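Local coordinates for protein yersinopine synthase (PDB 6C4M) that catalyses the NADPH-dependent reductive condensation of pyruvate with an aminobutanoate-histidine intermediate, the last step in making the metallophore yersinopine in Yersinia pestis, at residues Arg48-Gly59 against Val89-Leu98; His20-Gly29 against Ala101-Val112. One frame throughout, in Å; residues are numbered along the deposited sequence.

Interaction 1 (Arg48-Gly59 against Val89-Leu98). With NAP (NADP nicotinamide-adenine-dinucleotide phosphate), chain B.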
loop_
_atom_site.group_PDB
_atom_site.type_symbol
_atom_site.label_atom_id
_atom_site.label_comp_id
_atom_site.label_asym_id
_atom_site.label_seq_id
_atom_site.Cartn_x
_atom_site.Cartn_y
_atom_site.Cartn_z
ATOM N N ARG A 48 30.764 -34.994 17.595
ATOM C CA ARG A 48 30.668 -35.733 16.350
ATOM C C ARG A 48 29.368 -35.340 15.659
ATOM O O ARG A 48 28.327 -35.189 16.305
ATOM C CB ARG A 48 30.722 -37.237 16.602
ATOM C CG ARG A 48 30.890 -38.055 15.316
ATOM C CD ARG A 48 31.290 -39.490 15.584
ATOM N NE ARG A 48 30.161 -40.245 16.124
ATOM C CZ ARG A 48 29.458 -41.158 15.463
ATOM N NH1 ARG A 48 29.753 -41.482 14.201
ATOM N NH2 ARG A 48 28.447 -41.759 16.083
ATOM N N LEU A 49 29.440 -35.113 14.352
ATOM C CA LEU A 49 28.299 -34.608 13.594
ATOM C C LEU A 49 27.916 -35.593 12.498
ATOM O O LEU A 49 28.747 -35.952 11.655
ATOM C CB LEU A 49 28.603 -33.235 12.983
ATOM C CG LEU A 49 28.571 -32.052 13.940
ATOM C CD1 LEU A 49 28.924 -30.762 13.185
ATOM C CD2 LEU A 49 27.209 -31.922 14.595
ATOM N N GLY A 50 26.660 -36.024 12.521
ATOM C CA GLY A 50 26.086 -36.792 11.432
ATOM C C GLY A 50 25.081 -35.983 10.634
ATOM O O GLY A 50 24.552 -34.983 11.131
ATOM N N LEU A 51 24.815 -36.404 9.398
ATOM C CA LEU A 51 23.940 -35.671 8.496
ATOM C C LEU A 51 23.161 -36.678 7.672
ATOM O O LEU A 51 23.750 -37.632 7.169
ATOM C CB LEU A 51 24.748 -34.743 7.580
ATOM C CG LEU A 51 23.982 -33.754 6.712
ATOM C CD1 LEU A 51 23.158 -32.831 7.581
ATOM C CD2 LEU A 51 24.954 -32.951 5.863
ATOM N N TYR A 52 21.848 -36.468 7.543
ATOM C CA TYR A 52 20.987 -37.278 6.690
ATOM C C TYR A 52 20.366 -36.387 5.623
ATOM O O TYR A 52 19.991 -35.241 5.902
ATOM C CB TYR A 52 19.867 -37.959 7.477
ATOM C CG TYR A 52 18.699 -38.388 6.586
ATOM C CD1 TYR A 52 18.730 -39.589 5.867
ATOM C CD2 TYR A 52 17.581 -37.588 6.457
ATOM C CE1 TYR A 52 17.677 -39.973 5.046
ATOM C CE2 TYR A 52 16.529 -37.945 5.631
ATOM C CZ TYR A 52 16.579 -39.150 4.944
ATOM O OH TYR A 52 15.551 -39.499 4.134
ATOM N N ASN A 53 20.267 -36.917 4.407
ATOM C CA ASN A 53 19.415 -36.329 3.380
ATOM C C ASN A 53 18.870 -37.434 2.498
ATOM O O ASN A 53 19.592 -38.365 2.132
ATOM C CB ASN A 53 20.170 -35.319 2.513
ATOM C CG ASN A 53 19.236 -34.343 1.808
ATOM O OD1 ASN A 53 19.095 -33.199 2.232
ATOM N ND2 ASN A 53 18.599 -34.790 0.719
ATOM N N ARG A 54 17.592 -37.324 2.169
ATOM C CA ARG A 54 16.959 -38.289 1.287
ATOM C C ARG A 54 17.704 -38.330 -0.045
ATOM O O ARG A 54 18.318 -37.333 -0.457
ATOM C CB ARG A 54 15.501 -37.899 1.039
ATOM C CG ARG A 54 15.384 -36.573 0.320
ATOM C CD ARG A 54 13.938 -36.211 -0.063
ATOM N NE ARG A 54 13.853 -34.822 -0.535
ATOM C CZ ARG A 54 12.835 -34.342 -1.253
ATOM N NH1 ARG A 54 11.819 -35.134 -1.577
ATOM N NH2 ARG A 54 12.836 -33.075 -1.647
ATOM N N PRO A 55 17.607 -39.464 -0.779
ATOM C CA PRO A 55 18.312 -39.628 -2.058
ATOM C C PRO A 55 17.657 -38.915 -3.243
ATOM O O PRO A 55 17.486 -39.482 -4.319
ATOM C CB PRO A 55 18.336 -41.150 -2.238
ATOM C CG PRO A 55 17.164 -41.660 -1.472
ATOM C CD PRO A 55 16.972 -40.712 -0.319
ATOM N N SER A 56 17.309 -37.649 -3.052
ATOM C CA SER A 56 16.974 -36.813 -4.191
ATOM C C SER A 56 18.210 -36.646 -5.069
ATOM O O SER A 56 19.302 -37.120 -4.746
ATOM C CB SER A 56 16.465 -35.462 -3.717
ATOM O OG SER A 56 17.457 -34.831 -2.885
ATOM N N THR A 57 18.036 -35.965 -6.208
ATOM C CA THR A 57 19.188 -35.641 -7.045
ATOM C C THR A 57 20.177 -34.768 -6.287
ATOM O O THR A 57 21.392 -34.965 -6.392
ATOM C CB THR A 57 18.735 -34.936 -8.327
ATOM O OG1 THR A 57 17.885 -33.850 -7.981
ATOM C CG2 THR A 57 17.968 -35.882 -9.210
ATOM N N LYS A 58 19.674 -33.782 -5.535
ATOM C CA LYS A 58 20.543 -32.943 -4.702
ATOM C C LYS A 58 21.233 -33.759 -3.609
ATOM O O LYS A 58 22.426 -33.580 -3.343
ATOM C CB LYS A 58 19.735 -31.813 -4.071
ATOM C CG LYS A 58 20.595 -30.723 -3.414
ATOM C CD LYS A 58 20.066 -30.323 -2.038
ATOM C CE LYS A 58 20.249 -31.424 -0.995
ATOM N NZ LYS A 58 19.647 -31.044 0.313
ATOM N N GLY A 59 20.478 -34.626 -2.937
ATOM C CA GLY A 59 21.068 -35.469 -1.911
ATOM C C GLY A 59 22.173 -36.344 -2.461
ATOM O O GLY A 59 23.242 -36.451 -1.867
ATOM N N VAL A 89 32.853 -26.720 8.318
ATOM C CA VAL A 89 32.545 -27.695 9.359
ATOM C C VAL A 89 32.615 -29.095 8.774
ATOM O O VAL A 89 32.137 -29.349 7.663
ATOM C CB VAL A 89 31.167 -27.428 9.996
ATOM C CG1 VAL A 89 30.061 -27.520 8.951
ATOM C CG2 VAL A 89 30.923 -28.401 11.131
ATOM N N THR A 90 33.201 -30.006 9.531
ATOM C CA THR A 90 33.403 -31.362 9.071
ATOM C C THR A 90 32.199 -32.222 9.434
ATOM O O THR A 90 31.616 -32.075 10.510
ATOM C CB THR A 90 34.682 -31.937 9.673
ATOM O OG1 THR A 90 35.794 -31.403 8.941
ATOM C CG2 THR A 90 34.695 -33.453 9.587
ATOM N N ILE A 91 31.810 -33.105 8.517
ATOM C CA ILE A 91 30.738 -34.062 8.755
ATOM C C ILE A 91 31.394 -35.428 8.939
ATOM O O ILE A 91 32.152 -35.884 8.074
ATOM C CB ILE A 91 29.712 -34.078 7.608
ATOM C CG1 ILE A 91 29.072 -32.697 7.411
ATOM C CG2 ILE A 91 28.643 -35.131 7.874
ATOM C CD1 ILE A 91 28.170 -32.218 8.554
ATOM N N ASP A 92 31.108 -36.077 10.061
ATOM C CA ASP A 92 31.755 -37.338 10.400
ATOM C C ASP A 92 31.001 -38.536 9.868
ATOM O O ASP A 92 31.591 -39.609 9.693
ATOM C CB ASP A 92 31.889 -37.447 11.923
ATOM C CG ASP A 92 32.698 -36.297 12.507
ATOM O OD1 ASP A 92 33.934 -36.303 12.315
ATOM O OD2 ASP A 92 32.087 -35.373 13.096
ATOM N N CYS A 93 29.716 -38.376 9.592
ATOM C CA CYS A 93 28.914 -39.474 9.087
ATOM C C CYS A 93 27.799 -38.890 8.236
ATOM O O CYS A 93 27.118 -37.964 8.677
ATOM C CB CYS A 93 28.350 -40.291 10.248
ATOM S SG CYS A 93 27.338 -41.657 9.741
ATOM N N TYR A 94 27.624 -39.414 7.026
ATOM C CA TYR A 94 26.529 -39.011 6.155
ATOM C C TYR A 94 25.782 -40.254 5.717
ATOM O O TYR A 94 26.404 -41.251 5.332
ATOM C CB TYR A 94 27.033 -38.234 4.939
ATOM C CG TYR A 94 25.945 -37.722 4.006
ATOM C CD1 TYR A 94 25.480 -38.489 2.949
ATOM C CD2 TYR A 94 25.408 -36.450 4.174
ATOM C CE1 TYR A 94 24.495 -38.000 2.081
ATOM C CE2 TYR A 94 24.441 -35.972 3.347
ATOM C CZ TYR A 94 23.983 -36.744 2.294
ATOM O OH TYR A 94 23.021 -36.232 1.455
ATOM N N ILE A 95 24.451 -40.200 5.808
ATOM C CA ILE A 95 23.577 -41.291 5.404
ATOM C C ILE A 95 22.452 -40.729 4.545
ATOM O O ILE A 95 22.116 -39.543 4.611
ATOM C CB ILE A 95 22.985 -42.039 6.609
ATOM C CG1 ILE A 95 22.317 -41.033 7.555
ATOM C CG2 ILE A 95 24.078 -42.888 7.291
ATOM C CD1 ILE A 95 21.535 -41.683 8.714
ATOM N N ASP A 96 21.865 -41.613 3.737
ATOM C CA ASP A 96 20.711 -41.272 2.928
ATOM C C ASP A 96 19.585 -42.276 3.103
ATOM O O ASP A 96 18.650 -42.279 2.317
ATOM C CB ASP A 96 21.094 -41.150 1.450
ATOM C CG ASP A 96 21.445 -42.476 0.822
ATOM O OD1 ASP A 96 21.534 -43.467 1.571
ATOM O OD2 ASP A 96 21.645 -42.507 -0.411
ATOM N N GLN A 97 19.645 -43.102 4.128
ATOM C CA GLN A 97 18.564 -44.004 4.486
ATOM C C GLN A 97 18.393 -43.910 5.989
ATOM O O GLN A 97 19.364 -44.071 6.737
ATOM C CB GLN A 97 18.857 -45.473 4.074
ATOM C CG GLN A 97 18.710 -45.784 2.593
ATOM C CD GLN A 97 17.363 -45.352 2.001
ATOM O OE1 GLN A 97 16.292 -45.592 2.575
ATOM N NE2 GLN A 97 17.419 -44.692 0.849
ATOM N N LEU A 98 17.176 -43.626 6.428
ATOM C CA LEU A 98 16.912 -43.455 7.848
ATOM C C LEU A 98 17.065 -44.754 8.614
ATOM O O LEU A 98 17.358 -44.734 9.826
ATOM C CB LEU A 98 15.517 -42.880 8.016
ATOM C CG LEU A 98 15.408 -41.424 7.533
ATOM C CD1 LEU A 98 13.952 -41.048 7.300
ATOM C CD2 LEU A 98 16.022 -40.515 8.558
HETATM P PA NAP B . 14.320 -27.350 3.140
HETATM O O1A NAP B . 13.246 -27.036 4.107
HETATM O O2A NAP B . 13.982 -26.849 1.710
HETATM O O5B NAP B . 14.536 -28.979 3.149
HETATM C C5B NAP B . 15.235 -29.484 4.308
HETATM C C4B NAP B . 15.397 -31.005 4.124
HETATM O O4B NAP B . 13.960 -31.590 3.990
HETATM C C3B NAP B . 16.024 -31.296 3.041
HETATM O O3B NAP B . 16.861 -32.481 3.226
HETATM C C2B NAP B . 14.856 -31.669 1.944
HETATM O O2B NAP B . 15.391 -32.590 0.931
HETATM C C1B NAP B . 13.926 -32.255 2.609
HETATM N N9A NAP B . 12.652 -31.822 2.034
HETATM C C8A NAP B . 12.120 -30.644 1.669
HETATM N N7A NAP B . 10.908 -30.942 1.179
HETATM C C5A NAP B . 10.726 -32.298 1.256
HETATM C C6A NAP B . 9.630 -33.033 0.879
HETATM N N6A NAP B . 8.331 -32.728 0.278
HETATM N N1A NAP B . 9.647 -34.368 1.040
HETATM C C2A NAP B . 10.747 -34.987 1.588
HETATM N N3A NAP B . 11.833 -34.250 1.961
HETATM C C4A NAP B . 11.809 -32.879 1.792
HETATM O O3 NAP B . 15.700 -26.594 3.658
HETATM P PN NAP B . 15.932 -25.523 4.848
HETATM O O1N NAP B . 17.261 -25.847 5.374
HETATM O O2N NAP B . 15.866 -24.134 4.168
HETATM O O5D NAP B . 14.775 -25.519 6.051
HETATM C C5D NAP B . 14.980 -26.254 7.287
HETATM C C4D NAP B . 13.732 -25.999 8.157
HETATM O O4D NAP B . 13.628 -24.443 8.503
HETATM C C3D NAP B . 12.591 -26.294 7.570
HETATM O O3D NAP B . 11.634 -26.640 8.685
HETATM C C2D NAP B . 12.063 -25.001 6.939
HETATM O O2D NAP B . 10.714 -25.026 6.972
HETATM C C1D NAP B . 12.553 -23.949 7.953
HETATM N N1N NAP B . 12.891 -22.627 7.370
HETATM C C2N NAP B . 14.119 -22.351 6.878
HETATM C C3N NAP B . 14.379 -21.058 6.369
HETATM C C7N NAP B . 15.766 -20.701 5.792
HETATM O O7N NAP B . 16.166 -19.605 5.801
HETATM N N7N NAP B . 16.547 -21.776 5.241
HETATM C C4N NAP B . 13.403 -20.102 6.362
HETATM C C5N NAP B . 12.184 -20.386 6.846
HETATM C C6N NAP B . 11.920 -21.659 7.366
HETATM P P2B NAP B . 16.211 -31.973 -0.423
HETATM O O1X NAP B . 15.155 -31.537 -1.417
HETATM O O2X NAP B . 17.044 -30.799 -0.031
HETATM O O3X NAP B . 17.029 -33.084 -1.038
HETATM O O HOH W 1 21.372 -37.936 0.208
#
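The ring of Tyr52 takes Leu98 squarely on one face: CD2 of Leu98 stands 3.7 Å from the centroid of the Tyr52 ring and practically on its normal, a CH-pi contact. On the opposite face lies the backbone N of Arg54, displaced toward the rim, while Gln97 N comes up in plane at the edge, limiting the ring's rotation between its own chain and the loop after strand 93-95. CG of Tyr52 sits anti to the backbone N (chi1 160°), which swings the ring along the strand toward that loop. Tyr94, on the other side of the sheet, meets CD2 of Leu51 at its ring edge, and its hydroxyl reaches 3.2 Å from Asn53 CB; a water joins that hydroxyl to Asn53 O. The Arg54 guanidinium lays one face over the adenine of NADP near N3A and turns its edge to the 2'-phosphate, where NH2 of Arg54 gives a hydrogen bond of 2.8 Å to O1X.

Strands 49-52 and 93-95, which carry Tyr52 and Tyr94, run parallel, hydrogen-bonded through Leu51 N to Cys93 O, Ile95 N to Leu51 O and Asn53 N to Ile95 O. Just before strand 93-95, Asp92 OD2 accepts a hydrogen bond from Leu49 N at 2.9 Å through its anti lone pair, nearly straight at 170°.

Past the strand end, Asn53 OD1 accepts hydrogen bonds from O3B of the adenosine ribose, Lys58 NZ and Ala30 N, while ND2 donates to O3X. Ser56 OG reaches O3X as well while capping the helix through Gly59 N, and Lys58 NZ donates a 2.6 Å hydrogen bond to O2X. Basic, amide and hydroxyl groups gathered round the 2'-phosphate after the second strand are characteristic of Rossmann-type sites that bind NADP(H).

Interaction 2 (His20-Gly29 against Ala101-Val112). With NAP (NADP nicotinamide-adenine-dinucleotide phosphate), chain B.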
loop_
_atom_site.group_PDB
_atom_site.type_symbol
_atom_site.label_atom_id
_atom_site.label_comp_id
_atom_site.label_asym_id
_atom_site.label_seq_id
_atom_site.Cartn_x
_atom_site.Cartn_y
_atom_site.Cartn_z
ATOM N N HIS A 20 26.847 -31.491 27.494
ATOM C CA HIS A 20 25.880 -31.419 26.400
ATOM C C HIS A 20 26.436 -30.785 25.127
ATOM O O HIS A 20 25.885 -31.027 24.044
ATOM C CB HIS A 20 24.613 -30.698 26.875
ATOM C CG HIS A 20 23.650 -31.614 27.558
ATOM N ND1 HIS A 20 22.361 -31.817 27.113
ATOM C CD2 HIS A 20 23.824 -32.455 28.612
ATOM C CE1 HIS A 20 21.764 -32.704 27.891
ATOM N NE2 HIS A 20 22.631 -33.108 28.808
ATOM N N ASN A 21 27.490 -29.974 25.192
ATOM C CA ASN A 21 28.014 -29.403 23.953
ATOM C C ASN A 21 29.041 -30.315 23.274
ATOM O O ASN A 21 29.652 -29.920 22.272
ATOM C CB ASN A 21 28.584 -28.004 24.197
ATOM C CG ASN A 21 29.674 -27.978 25.225
ATOM O OD1 ASN A 21 29.519 -28.494 26.348
ATOM N ND2 ASN A 21 30.787 -27.328 24.865
ATOM N N THR A 22 29.182 -31.545 23.747
ATOM C CA THR A 22 29.978 -32.556 23.059
ATOM C C THR A 22 29.160 -33.766 22.620
ATOM O O THR A 22 29.750 -34.781 22.218
ATOM C CB THR A 22 31.120 -33.039 23.953
ATOM O OG1 THR A 22 30.582 -33.858 25.006
ATOM C CG2 THR A 22 31.880 -31.856 24.524
ATOM N N LEU A 23 27.838 -33.727 22.740
ATOM C CA LEU A 23 27.028 -34.914 22.403
ATOM C C LEU A 23 27.065 -35.213 20.904
ATOM O O LEU A 23 26.828 -34.313 20.094
ATOM C CB LEU A 23 25.568 -34.738 22.807
ATOM C CG LEU A 23 25.216 -34.465 24.263
ATOM C CD1 LEU A 23 23.683 -34.502 24.441
ATOM C CD2 LEU A 23 25.854 -35.434 25.144
ATOM N N PRO A 24 27.308 -36.465 20.493
ATOM C CA PRO A 24 27.192 -36.793 19.067
ATOM C C PRO A 24 25.791 -36.463 18.570
ATOM O O PRO A 24 24.790 -36.856 19.172
ATOM C CB PRO A 24 27.480 -38.295 19.007
ATOM C CG PRO A 24 27.414 -38.767 20.451
ATOM C CD PRO A 24 27.777 -37.607 21.285
ATOM N N THR A 25 25.737 -35.704 17.489
ATOM C CA THR A 25 24.496 -35.109 17.009
ATOM C C THR A 25 24.276 -35.507 15.568
ATOM O O THR A 25 25.177 -35.351 14.735
ATOM C CB THR A 25 24.520 -33.595 17.136
ATOM O OG1 THR A 25 24.797 -33.263 18.497
ATOM C CG2 THR A 25 23.163 -33.047 16.751
ATOM N N LEU A 26 23.086 -36.035 15.290
ATOM C CA LEU A 26 22.684 -36.432 13.942
ATOM C C LEU A 26 21.630 -35.444 13.443
ATOM O O LEU A 26 20.534 -35.350 14.009
ATOM C CB LEU A 26 22.170 -37.873 13.918
ATOM C CG LEU A 26 21.515 -38.299 12.584
ATOM C CD1 LEU A 26 22.449 -38.011 11.404
ATOM C CD2 LEU A 26 21.103 -39.783 12.583
ATOM N N ILE A 27 21.971 -34.694 12.397
ATOM C CA ILE A 27 21.050 -33.727 11.794
ATOM C C ILE A 27 20.275 -34.414 10.668
ATOM O O ILE A 27 20.869 -34.827 9.662
ATOM C CB ILE A 27 21.802 -32.497 11.258
ATOM C CG1 ILE A 27 22.585 -31.804 12.396
ATOM C CG2 ILE A 27 20.822 -31.487 10.585
ATOM C CD1 ILE A 27 23.419 -30.659 11.952
ATOM N N LEU A 28 18.943 -34.490 10.799
ATOM C CA LEU A 28 18.099 -35.144 9.789
ATOM C C LEU A 28 17.555 -34.090 8.832
ATOM O O LEU A 28 16.649 -33.314 9.173
ATOM C CB LEU A 28 16.954 -35.921 10.418
ATOM C CG LEU A 28 17.390 -37.025 11.384
ATOM C CD1 LEU A 28 16.153 -37.669 11.979
ATOM C CD2 LEU A 28 18.281 -38.113 10.713
ATOM N N GLY A 29 18.093 -34.091 7.624
ATOM C CA GLY A 29 17.707 -33.135 6.617
ATOM C C GLY A 29 18.874 -32.203 6.406
ATOM O O GLY A 29 19.447 -31.706 7.381
ATOM N N ALA A 101 20.040 -44.628 10.561
ATOM C CA ALA A 101 20.133 -43.665 11.674
ATOM C C ALA A 101 20.223 -44.455 12.973
ATOM O O ALA A 101 19.249 -44.633 13.707
ATOM C CB ALA A 101 18.945 -42.704 11.665
ATOM N N VAL A 102 21.432 -44.961 13.246
ATOM C CA VAL A 102 21.678 -45.897 14.339
ATOM C C VAL A 102 23.026 -45.607 14.986
ATOM O O VAL A 102 23.912 -44.998 14.388
ATOM C CB VAL A 102 21.680 -47.366 13.866
ATOM C CG1 VAL A 102 20.391 -47.695 13.179
ATOM C CG2 VAL A 102 22.857 -47.637 12.953
ATOM N N GLY A 103 23.197 -46.121 16.190
ATOM C CA GLY A 103 24.472 -45.985 16.878
ATOM C C GLY A 103 24.404 -45.129 18.122
ATOM O O GLY A 103 23.378 -45.106 18.808
ATOM N N ASP A 104 25.484 -44.418 18.437
ATOM C CA ASP A 104 25.585 -43.767 19.733
ATOM C C ASP A 104 25.090 -42.325 19.719
ATOM O O ASP A 104 25.318 -41.598 20.696
ATOM C CB ASP A 104 27.038 -43.825 20.231
ATOM C CG ASP A 104 27.984 -43.002 19.360
ATOM O OD1 ASP A 104 27.483 -42.246 18.486
ATOM O OD2 ASP A 104 29.221 -43.099 19.541
ATOM N N TRP A 105 24.440 -41.885 18.634
ATOM C CA TRP A 105 23.893 -40.541 18.585
ATOM C C TRP A 105 23.046 -40.261 19.822
ATOM O O TRP A 105 22.139 -41.027 20.157
ATOM C CB TRP A 105 23.037 -40.349 17.319
ATOM C CG TRP A 105 23.767 -40.723 16.074
ATOM C CD1 TRP A 105 23.561 -41.838 15.299
ATOM C CD2 TRP A 105 24.859 -40.013 15.476
ATOM N NE1 TRP A 105 24.449 -41.847 14.245
ATOM C CE2 TRP A 105 25.256 -40.746 14.331
ATOM C CE3 TRP A 105 25.518 -38.817 15.778
ATOM C CZ2 TRP A 105 26.292 -40.329 13.501
ATOM C CZ3 TRP A 105 26.541 -38.401 14.945
ATOM C CH2 TRP A 105 26.921 -39.161 13.825
ATOM N N GLN A 106 23.299 -39.119 20.459
ATOM C CA GLN A 106 22.516 -38.718 21.625
ATOM C C GLN A 106 21.547 -37.575 21.352
ATOM O O GLN A 106 20.658 -37.333 22.175
ATOM C CB GLN A 106 23.451 -38.350 22.769
ATOM C CG GLN A 106 24.329 -39.561 23.120
ATOM C CD GLN A 106 25.054 -39.413 24.428
ATOM O OE1 GLN A 106 24.638 -38.662 25.294
ATOM N NE2 GLN A 106 26.122 -40.186 24.593
ATOM N N ARG A 107 21.666 -36.906 20.213
ATOM C CA ARG A 107 20.768 -35.814 19.862
ATOM C C ARG A 107 20.435 -35.958 18.387
ATOM O O ARG A 107 21.334 -36.117 17.545
ATOM C CB ARG A 107 21.422 -34.461 20.184
ATOM C CG ARG A 107 20.637 -33.269 19.769
ATOM C CD ARG A 107 21.464 -32.009 19.903
ATOM N NE ARG A 107 21.826 -31.692 21.278
ATOM C CZ ARG A 107 23.075 -31.503 21.706
ATOM N NH1 ARG A 107 24.105 -31.626 20.878
ATOM N NH2 ARG A 107 23.298 -31.162 22.968
ATOM N N LEU A 108 19.136 -35.984 18.093
ATOM C CA LEU A 108 18.633 -35.836 16.740
ATOM C C LEU A 108 18.020 -34.449 16.582
ATOM O O LEU A 108 17.275 -33.978 17.454
ATOM C CB LEU A 108 17.575 -36.880 16.399
ATOM C CG LEU A 108 17.939 -38.342 16.594
ATOM C CD1 LEU A 108 16.774 -39.187 16.098
ATOM C CD2 LEU A 108 19.237 -38.675 15.871
ATOM N N ILE A 109 18.347 -33.790 15.479
ATOM C CA ILE A 109 17.736 -32.503 15.145
ATOM C C ILE A 109 16.965 -32.689 13.843
ATOM O O ILE A 109 17.543 -33.082 12.817
ATOM C CB ILE A 109 18.769 -31.370 15.040
ATOM C CG1 ILE A 109 19.595 -31.280 16.348
ATOM C CG2 ILE A 109 18.033 -30.048 14.731
ATOM C CD1 ILE A 109 20.693 -30.239 16.377
ATOM N N LEU A 110 15.651 -32.440 13.883
ATOM C CA LEU A 110 14.815 -32.544 12.681
ATOM C C LEU A 110 14.883 -31.218 11.962
ATOM O O LEU A 110 14.307 -30.228 12.405
ATOM C CB LEU A 110 13.378 -32.927 13.017
ATOM C CG LEU A 110 13.221 -34.429 13.245
ATOM C CD1 LEU A 110 11.856 -34.777 13.796
ATOM C CD2 LEU A 110 13.389 -35.143 11.945
ATOM N N ALA A 111 15.661 -31.201 10.885
ATOM C CA ALA A 111 15.789 -30.064 9.996
ATOM C C ALA A 111 15.040 -30.261 8.689
ATOM O O ALA A 111 15.323 -29.547 7.723
ATOM C CB ALA A 111 17.258 -29.781 9.686
ATOM N N VAL A 112 14.115 -31.218 8.629
ATOM C CA VAL A 112 13.192 -31.352 7.500
ATOM C C VAL A 112 11.982 -30.478 7.837
ATOM O O VAL A 112 11.832 -30.082 9.010
ATOM C CB VAL A 112 12.761 -32.806 7.266
ATOM C CG1 VAL A 112 13.932 -33.701 6.815
ATOM C CG2 VAL A 112 12.039 -33.347 8.495
HETATM P PA NAP B . 14.320 -27.350 3.140
HETATM O O1A NAP B . 13.246 -27.036 4.107
HETATM O O2A NAP B . 13.982 -26.849 1.710
HETATM O O5B NAP B . 14.536 -28.979 3.149
HETATM C C5B NAP B . 15.235 -29.484 4.308
HETATM C C4B NAP B . 15.397 -31.005 4.124
HETATM O O4B NAP B . 13.960 -31.590 3.990
HETATM C C3B NAP B . 16.024 -31.296 3.041
HETATM O O3B NAP B . 16.861 -32.481 3.226
HETATM C C2B NAP B . 14.856 -31.669 1.944
HETATM O O2B NAP B . 15.391 -32.590 0.931
HETATM C C1B NAP B . 13.926 -32.255 2.609
HETATM N N9A NAP B . 12.652 -31.822 2.034
HETATM C C8A NAP B . 12.120 -30.644 1.669
HETATM N N7A NAP B . 10.908 -30.942 1.179
HETATM C C5A NAP B . 10.726 -32.298 1.256
HETATM C C6A NAP B . 9.630 -33.033 0.879
HETATM N N6A NAP B . 8.331 -32.728 0.278
HETATM N N1A NAP B . 9.647 -34.368 1.040
HETATM C C2A NAP B . 10.747 -34.987 1.588
HETATM N N3A NAP B . 11.833 -34.250 1.961
HETATM C C4A NAP B . 11.809 -32.879 1.792
HETATM O O3 NAP B . 15.700 -26.594 3.658
HETATM P PN NAP B . 15.932 -25.523 4.848
HETATM O O1N NAP B . 17.261 -25.847 5.374
HETATM O O2N NAP B . 15.866 -24.134 4.168
HETATM O O5D NAP B . 14.775 -25.519 6.051
HETATM C C5D NAP B . 14.980 -26.254 7.287
HETATM C C4D NAP B . 13.732 -25.999 8.157
HETATM O O4D NAP B . 13.628 -24.443 8.503
HETATM C C3D NAP B . 12.591 -26.294 7.570
HETATM O O3D NAP B . 11.634 -26.640 8.685
HETATM C C2D NAP B . 12.063 -25.001 6.939
HETATM O O2D NAP B . 10.714 -25.026 6.972
HETATM C C1D NAP B . 12.553 -23.949 7.953
HETATM N N1N NAP B . 12.891 -22.627 7.370
HETATM C C2N NAP B . 14.119 -22.351 6.878
HETATM C C3N NAP B . 14.379 -21.058 6.369
HETATM C C7N NAP B . 15.766 -20.701 5.792
HETATM O O7N NAP B . 16.166 -19.605 5.801
HETATM N N7N NAP B . 16.547 -21.776 5.241
HETATM C C4N NAP B . 13.403 -20.102 6.362
HETATM C C5N NAP B . 12.184 -20.386 6.846
HETATM C C6N NAP B . 11.920 -21.659 7.366
HETATM P P2B NAP B . 16.211 -31.973 -0.423
HETATM O O1X NAP B . 15.155 -31.537 -1.417
HETATM O O2X NAP B . 17.044 -30.799 -0.031
HETATM O O3X NAP B . 17.029 -33.084 -1.038
#
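Arg107 makes the side-chain hydrogen bonds across to residues 20-29. Its NH2 gives to His20 O at 2.8 Å, nearly straight at 170° and close to the guanidinium plane, while NH1 reaches Thr25 OG1 at 3.0 Å, more bent and tilted out of that plane. A bend at chi3 (-65°) turns the guanidinium so that its edge meets both His20 O and Thr25 OG1. Leu23 CD1 lies over one face of the group, and Glu226 OE1 forms a salt bridge with NH2 as well.

Backbone bonds zip strands 25-28 and 107-110 together in parallel: Leu26 N to Arg107 O, Ile109 N to Leu26 O, Leu28 N to Ile109 O and Ala111 N to Leu28 O. Upstream, Pro24 O accepts from both Gln106 N and Arg107 N. The first of these strands leads into the glycine-rich turn of a Rossmann-type dinucleotide site, and Gly29 packs its CA 3.6 Å from O3B of NADP. Val112 CG1 touches O4B of the adenosine ribose at 3.5 Å.

Apolar contacts line the face carrying Leu26 and Leu28. CB of Leu26 rests over one face of the Trp105 indole, 4.0 Å from the centroid of the five-membered ring. Leu26 and Leu108 lie side by side, CB of Leu26 being 3.6 Å from CD2 of Leu108, and Leu28 CD1 meets Leu110 CD2 at 3.7 Å.

How the interactions relate
From the N terminus, residues 20-29 supply strand 25-28, and helix 32-44 then leads to residues 48-59. The chain leaves 48-59 along helix 57-68, passes through strand 71-76 and its antiparallel partner 87-90, and closes interaction 1 as 89-98 comes back. It next enters 101-112, where interaction 2 closes a longer loop that encloses the first without crossing it. Strand 25-28 is thus flanked by 49-52 and 107-110, with 93-95 beyond 49-52, in one parallel part of the sheet. Gly50 N lies 2.7 Å from Thr25 O, a probable hydrogen bond, and a salt bridge joins Arg48 to Asp104. Each contact reaches NADP, interaction 1 through residues 53-58 and interaction 2 through Gly29, Ala111 and Val112.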